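Local coordinates for protein uncharacterized peptidase Lmo0363 (Listeria monocytogenes, PDB 3L4E) that is an uncharacterised member of the peptidase S51 family, similar to peptidase E, and probably cleaves peptides as a serine-type peptidase, at residues F92-Q95 with E96-T100; E62-I65 with A66-S69. All coordinates share one frame; numbering follows the deposited sequence.

Interaction 1: residues F92-Q95 with E96-T100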
ATOM      1  N   PHE A  92      10.177  -6.385   3.589  1.00 18.27           N
ATOM      2  CA  PHE A  92       9.572  -7.330   4.521  1.00 15.46           C
ATOM      3  C   PHE A  92       8.129  -7.636   4.128  1.00 13.07           C
ATOM      4  O   PHE A  92       7.700  -8.798   4.146  1.00 16.76           O
ATOM      5  CB  PHE A  92       9.630  -6.812   5.954  1.00 17.33           C
ATOM      6  CG  PHE A  92       9.099  -7.787   6.952  1.00 18.10           C
ATOM      7  CD1 PHE A  92       9.806  -8.946   7.247  1.00 22.79           C
ATOM      8  CD2 PHE A  92       7.880  -7.572   7.570  1.00 17.96           C
ATOM      9  CE1 PHE A  92       9.314  -9.862   8.153  1.00 25.34           C
ATOM     10  CE2 PHE A  92       7.381  -8.480   8.477  1.00 19.40           C
ATOM     11  CZ  PHE A  92       8.096  -9.631   8.770  1.00 21.47           C
ATOM     12  N   LEU A  93       7.386  -6.594   3.763  1.00 15.12           N
ATOM     13  CA  LEU A  93       6.020  -6.759   3.273  1.00 13.88           C
ATOM     14  C   LEU A  93       5.944  -7.727   2.089  1.00 12.27           C
ATOM     15  O   LEU A  93       5.166  -8.689   2.102  1.00 14.05           O
ATOM     16  CB  LEU A  93       5.428  -5.400   2.898  1.00 13.59           C
ATOM     17  CG  LEU A  93       4.057  -5.383   2.215  1.00 13.83           C
ATOM     18  CD1 LEU A  93       2.957  -5.939   3.112  1.00 15.31           C
ATOM     19  CD2 LEU A  93       3.732  -3.961   1.754  1.00 14.35           C
ATOM     20  N   LEU A  94       6.744  -7.481   1.058  1.00 14.63           N
ATOM     21  CA  LEU A  94       6.706  -8.332  -0.131  1.00 16.28           C
ATOM     22  C   LEU A  94       7.142  -9.753   0.217  1.00 15.94           C
ATOM     23  O   LEU A  94       6.565 -10.730  -0.262  1.00 15.13           O
ATOM     24  CB  LEU A  94       7.596  -7.761  -1.235  1.00 15.65           C
ATOM     25  CG  LEU A  94       7.548  -8.501  -2.573  1.00 16.85           C
ATOM     26  CD1 LEU A  94       6.130  -8.551  -3.113  1.00 19.02           C
ATOM     27  CD2 LEU A  94       8.504  -7.850  -3.588  1.00 18.98           C
ATOM     28  N   GLN A  95       8.157  -9.858   1.064  1.00 16.35           N
ATOM     29  CA  GLN A  95       8.635 -11.155   1.517  1.00 15.56           C
ATOM     30  C   GLN A  95       7.515 -11.986   2.132  1.00 17.02           C
ATOM     31  O   GLN A  95       7.344 -13.153   1.797  1.00 17.36           O
ATOM     32  CB  GLN A  95       9.769 -10.980   2.525  1.00 16.67           C
ATOM     33  CG  GLN A  95      10.259 -12.278   3.118  1.00 18.18           C
ATOM     34  CD  GLN A  95      11.375 -12.038   4.090  1.00 21.07           C
ATOM     35  OE1 GLN A  95      12.523 -11.868   3.690  1.00 22.78           O
ATOM     36  NE2 GLN A  95      11.044 -11.979   5.378  1.00 25.11           N
ATOM     37  N   GLU A  96       6.745 -11.382   3.030  1.00 16.08           N
ATOM     38  CA  GLU A  96       5.691 -12.117   3.720  1.00 15.75           C
ATOM     39  C   GLU A  96       4.509 -12.430   2.798  1.00 16.35           C
ATOM     40  O   GLU A  96       3.917 -13.512   2.886  1.00 17.34           O
ATOM     41  CB  GLU A  96       5.259 -11.371   4.984  1.00 18.43           C
ATOM     42  CG  GLU A  96       6.397 -11.229   5.997  1.00 21.28           C
ATOM     43  CD  GLU A  96       7.006 -12.580   6.397  1.00 25.72           C
ATOM     44  OE1 GLU A  96       6.275 -13.436   6.932  1.00 25.20           O
ATOM     45  OE2 GLU A  96       8.215 -12.789   6.176  1.00 30.00           O
ATOM     46  N   LEU A  97       4.186 -11.506   1.897  1.00 16.94           N
ATOM     47  CA  LEU A  97       3.156 -11.770   0.899  1.00 17.87           C
ATOM     48  C   LEU A  97       3.531 -12.940  -0.013  1.00 18.22           C
ATOM     49  O   LEU A  97       2.692 -13.787  -0.317  1.00 19.73           O
ATOM     50  CB  LEU A  97       2.872 -10.523   0.065  1.00 17.46           C
ATOM     51  CG  LEU A  97       2.161  -9.359   0.763  1.00 18.19           C
ATOM     52  CD1 LEU A  97       2.100  -8.158  -0.163  1.00 19.52           C
ATOM     53  CD2 LEU A  97       0.752  -9.734   1.222  1.00 23.32           C
ATOM     54  N   LYS A  98       4.786 -12.995  -0.452  1.00 17.52           N
ATOM     55  CA  LYS A  98       5.217 -14.110  -1.293  1.00 22.47           C
ATOM     56  C   LYS A  98       5.286 -15.434  -0.522  1.00 20.29           C
ATOM     57  O   LYS A  98       4.862 -16.482  -1.031  1.00 21.41           O
ATOM     58  CB  LYS A  98       6.566 -13.819  -1.955  1.00 20.07           C
ATOM     59  CG  LYS A  98       6.530 -12.726  -2.997  1.00 19.62           C
ATOM     60  CD  LYS A  98       7.854 -12.675  -3.752  1.00 22.30           C
ATOM     61  CE  LYS A  98       7.827 -11.645  -4.869  1.00 29.90           C
ATOM     62  NZ  LYS A  98       9.077 -11.692  -5.681  1.00 32.35           N
ATOM     63  N   ARG A  99       5.819 -15.391   0.698  1.00 19.91           N
ATOM     64  CA  ARG A  99       5.974 -16.596   1.510  1.00 20.22           C
ATOM     65  C   ARG A  99       4.656 -17.333   1.716  1.00 19.64           C
ATOM     66  O   ARG A  99       4.614 -18.564   1.750  1.00 19.62           O
ATOM     67  CB  ARG A  99       6.577 -16.274   2.882  1.00 22.33           C
ATOM     68  CG  ARG A  99       6.552 -17.483   3.818  1.00 25.75           C
ATOM     69  CD  ARG A  99       7.043 -17.186   5.227  1.00 34.83           C
ATOM     70  NE  ARG A  99       6.187 -16.266   5.974  1.00 39.64           N
ATOM     71  CZ  ARG A  99       5.106 -16.619   6.669  1.00 38.11           C
ATOM     72  NH1 ARG A  99       4.705 -17.882   6.704  1.00 34.11           N
ATOM     73  NH2 ARG A  99       4.411 -15.698   7.320  1.00 43.10           N
ATOM     74  N   THR A 100       3.582 -16.568   1.871  1.00 19.55           N
ATOM     75  CA  THR A 100       2.274 -17.142   2.157  1.00 18.98           C
ATOM     76  C   THR A 100       1.478 -17.402   0.899  1.00 23.45           C
ATOM     77  O   THR A 100       0.452 -18.067   0.941  1.00 27.57           O
ATOM     78  CB  THR A 100       1.445 -16.201   3.038  1.00 21.17           C
ATOM     79  OG1 THR A 100       1.339 -14.921   2.399  1.00 20.51           O
ATOM     80  CG2 THR A 100       2.102 -16.035   4.393  1.00 23.09           C
TER

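Interaction 2: residues E62-I65 with A66-S69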
ATOM      1  N   GLU A  62      -7.852  -6.268  11.488  1.00 24.13           N
ATOM      2  CA  GLU A  62      -6.429  -6.489  11.272  1.00 24.38           C
ATOM      3  C   GLU A  62      -6.090  -7.886  10.739  1.00 24.17           C
ATOM      4  O   GLU A  62      -6.682  -8.890  11.141  1.00 25.50           O
ATOM      5  CB  GLU A  62      -5.647  -6.188  12.547  1.00 30.24           C
ATOM      6  CG  GLU A  62      -5.906  -4.782  13.059  1.00 34.47           C
ATOM      7  CD  GLU A  62      -4.703  -4.174  13.738  1.00 39.07           C
ATOM      8  OE1 GLU A  62      -3.686  -4.888  13.893  1.00 40.51           O
ATOM      9  OE2 GLU A  62      -4.777  -2.983  14.113  1.00 39.48           O
ATOM     10  N   LEU A  63      -5.130  -7.923   9.821  1.00 23.63           N
ATOM     11  CA  LEU A  63      -4.595  -9.164   9.274  1.00 21.65           C
ATOM     12  C   LEU A  63      -3.091  -9.002   9.131  1.00 19.91           C
ATOM     13  O   LEU A  63      -2.631  -8.236   8.283  1.00 24.00           O
ATOM     14  CB  LEU A  63      -5.218  -9.478   7.903  1.00 22.27           C
ATOM     15  CG  LEU A  63      -4.675 -10.685   7.126  1.00 24.70           C
ATOM     16  CD1 LEU A  63      -4.999 -11.980   7.864  1.00 31.82           C
ATOM     17  CD2 LEU A  63      -5.216 -10.733   5.690  1.00 23.09           C
ATOM     18  N   ASP A  64      -2.323  -9.686   9.980  1.00 23.34           N
ATOM     19  CA  ASP A  64      -0.866  -9.677   9.848  1.00 21.73           C
ATOM     20  C   ASP A  64      -0.436 -10.916   9.068  1.00 23.18           C
ATOM     21  O   ASP A  64      -0.446 -12.031   9.586  1.00 25.88           O
ATOM     22  CB  ASP A  64      -0.177  -9.610  11.218  1.00 28.45           C
ATOM     23  CG  ASP A  64       1.340  -9.422  11.118  1.00 31.36           C
ATOM     24  OD1 ASP A  64       1.891  -9.398   9.996  1.00 26.82           O
ATOM     25  OD2 ASP A  64       1.987  -9.294  12.177  1.00 33.98           O
ATOM     26  N   ILE A  65      -0.092 -10.702   7.803  1.00 26.39           N
ATOM     27  CA  ILE A  65       0.376 -11.760   6.914  1.00 27.24           C
ATOM     28  C   ILE A  65       1.529 -12.558   7.507  1.00 30.59           C
ATOM     29  O   ILE A  65       1.692 -13.735   7.204  1.00 29.34           O
ATOM     30  CB  ILE A  65       0.833 -11.169   5.560  1.00 31.89           C
ATOM     31  CG1 ILE A  65      -0.297 -10.350   4.935  1.00 29.58           C
ATOM     32  CG2 ILE A  65       1.334 -12.268   4.620  1.00 29.61           C
ATOM     33  CD1 ILE A  65      -1.563 -11.127   4.724  1.00 25.61           C
ATOM     34  N   ALA A  66       2.327 -11.916   8.350  1.00 27.25           N
ATOM     35  CA  ALA A  66       3.523 -12.551   8.894  1.00 29.94           C
ATOM     36  C   ALA A  66       3.214 -13.646   9.910  1.00 29.56           C
ATOM     37  O   ALA A  66       4.036 -14.531  10.136  1.00 36.24           O
ATOM     38  CB  ALA A  66       4.449 -11.505   9.506  1.00 31.17           C
ATOM     39  N   THR A  67       2.030 -13.593  10.517  1.00 30.89           N
ATOM     40  CA  THR A  67       1.730 -14.466  11.652  1.00 35.47           C
ATOM     41  C   THR A  67       0.475 -15.331  11.522  1.00 40.93           C
ATOM     42  O   THR A  67       0.328 -16.317  12.243  1.00 41.95           O
ATOM     43  CB  THR A  67       1.621 -13.656  12.962  1.00 33.97           C
ATOM     44  OG1 THR A  67       0.570 -12.690  12.844  1.00 36.86           O
ATOM     45  CG2 THR A  67       2.928 -12.942  13.254  1.00 36.90           C
ATOM     46  N   GLU A  68      -0.431 -14.978  10.618  1.00 35.45           N
ATOM     47  CA  GLU A  68      -1.699 -15.699  10.528  1.00 35.88           C
ATOM     48  C   GLU A  68      -1.719 -16.805   9.471  1.00 32.67           C
ATOM     49  O   GLU A  68      -1.029 -16.721   8.450  1.00 38.06           O
ATOM     50  CB  GLU A  68      -2.860 -14.718  10.346  1.00 39.11           C
ATOM     51  CG  GLU A  68      -3.080 -13.855  11.583  1.00 49.92           C
ATOM     52  CD  GLU A  68      -4.244 -12.899  11.444  1.00 55.03           C
ATOM     53  OE1 GLU A  68      -4.052 -11.815  10.859  1.00 59.15           O
ATOM     54  OE2 GLU A  68      -5.345 -13.226  11.931  1.00 61.09           O
ATOM     55  N   SER A  69      -2.511 -17.845   9.736  1.00 31.12           N
ATOM     56  CA  SER A  69      -2.630 -18.991   8.838  1.00 33.71           C
ATOM     57  C   SER A  69      -3.145 -18.553   7.474  1.00 36.19           C
ATOM     58  O   SER A  69      -3.732 -17.480   7.345  1.00 39.00           O
ATOM     59  CB  SER A  69      -3.588 -20.021   9.431  1.00 41.09           C
ATOM     60  OG  SER A  69      -4.916 -19.525   9.412  1.00 39.47           O
TER
HETATM   61  O   HOH W   1       1.706 -16.484   8.153  1.00 41.63           O

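Interaction 1: residues F92-Q95 with E96-T100
Glu96 reaches back over the ring of Phe92, one helical turn earlier. Glu96 CB leans against the backbone, with Phe92 O 3.6 Å away. With chi1 at -62° and chi2 at -56°, the chain starts beside its own backbone N and then bends. That bend lays Glu96 CG over one face of Phe92, offset toward the rim, as a CH-pi contact; Glu96 CG is 3.8 Å from the centroid of the Phe92 ring. Glu96 CD continues past the rim, near CZ and CE1 of Phe92, and the carboxylate plane is turned 18° from that of the ring. The two oxygens then part. Glu96 OE2 accepts a nearly straight hydrogen bond from Gln95 NE2 at 3.0 Å, met almost head-on and close to the plane of the amide. The other end of that amide, Gln95 OE1, is bound by the backbone N of Asn144. Arg99 NE and NH2 both donate to Glu96 OE1 in one side-on salt bridge. Arg99 NH2 meets Glu96 OE1 at 3.0 Å, nearly along the C-O bond, and NE comes from above the carboxylate plane. Three donors therefore fix the rotation of this buried carboxylate and should favour its charged form.

Elsewhere on the helix, Leu93 and Leu97 lie side by side, their CD1 atoms 4.0 Å apart. The aliphatic part of Lys98 crosses Leu94, with Lys98 CE 3.9 Å from Leu94 CG; Lys98 NZ goes on to Asn147 O. Thr100 OG1 turns back to Glu96 O at 3.0 Å, on a lone pair, and this oxygen also accepts from Thr100 N.

The main chain bonds i to i+4 from Phe92 to Arg99, as in an alpha-helix. Helix 90-100 belongs to the connection between parallel strands 82-85 and 115-119, part of the alpha/beta fold of this family.

Interaction 2: residues E62-I65 with A66-S69
Asp64 holds its CG opposite its backbone N (chi1 -173°), which brings Asp64 OD1 to the backbone N of Ala66 at 3.0 Å. This closes an Asx turn, the donor coming from above the carboxylate plane. Glu68 is extended beyond CG (chi2 -179°), and that carries Glu68 OE1 back to Asp64 N, 2.9 Å away. There Glu68 OE1 also lies against Leu63, 3.1 Å from Leu63 CD1. Asp64 is thus held at both ends of its backbone, because its O accepts from two more nitrogens. Thr67 N reaches Asp64 O from above the carbonyl plane at 3.1 Å, closing a beta turn. Glu68 N, also 3.1 Å from Asp64 O, approaches almost in line with the C=O bond. Thr67 OG1 adds a weak bond to the same oxygen. A water donates to both Ile65 O and Glu68 O and joins the two sides of the bend.

Outside partners anchor both acids: Thr35 OG1 bonds Asp64 OD1, and Lys76 pairs with Glu68 OE2. The loop leads from strand 59-62, at the edge of the main sheet, to helix 70-79, which Ser69 caps through OG to Glu72 N. Ile65 packs between strand 29-33 and helices 70-79 and 90-100.

How the interactions relate
Interactions 1 and 2 follow in series along the chain, with 62-69 before 92-100, and their centres are about 11 Å apart. They touch directly. Ile65 CG2 lies 3.3 Å from Glu96 O and also packs near Thr100 OG1. Arg99, already paired with Glu96, brings Arg99 NH2 to 3.1 Å from Ala66 O. The loop bend therefore rests on the second half of helix 90-100. In 92-95, Leu93 lies near the probable active site: its side chain is about 8 Å from that of Ser120, the likely charge-relay serine. Interaction 2 lies away from the annotated site.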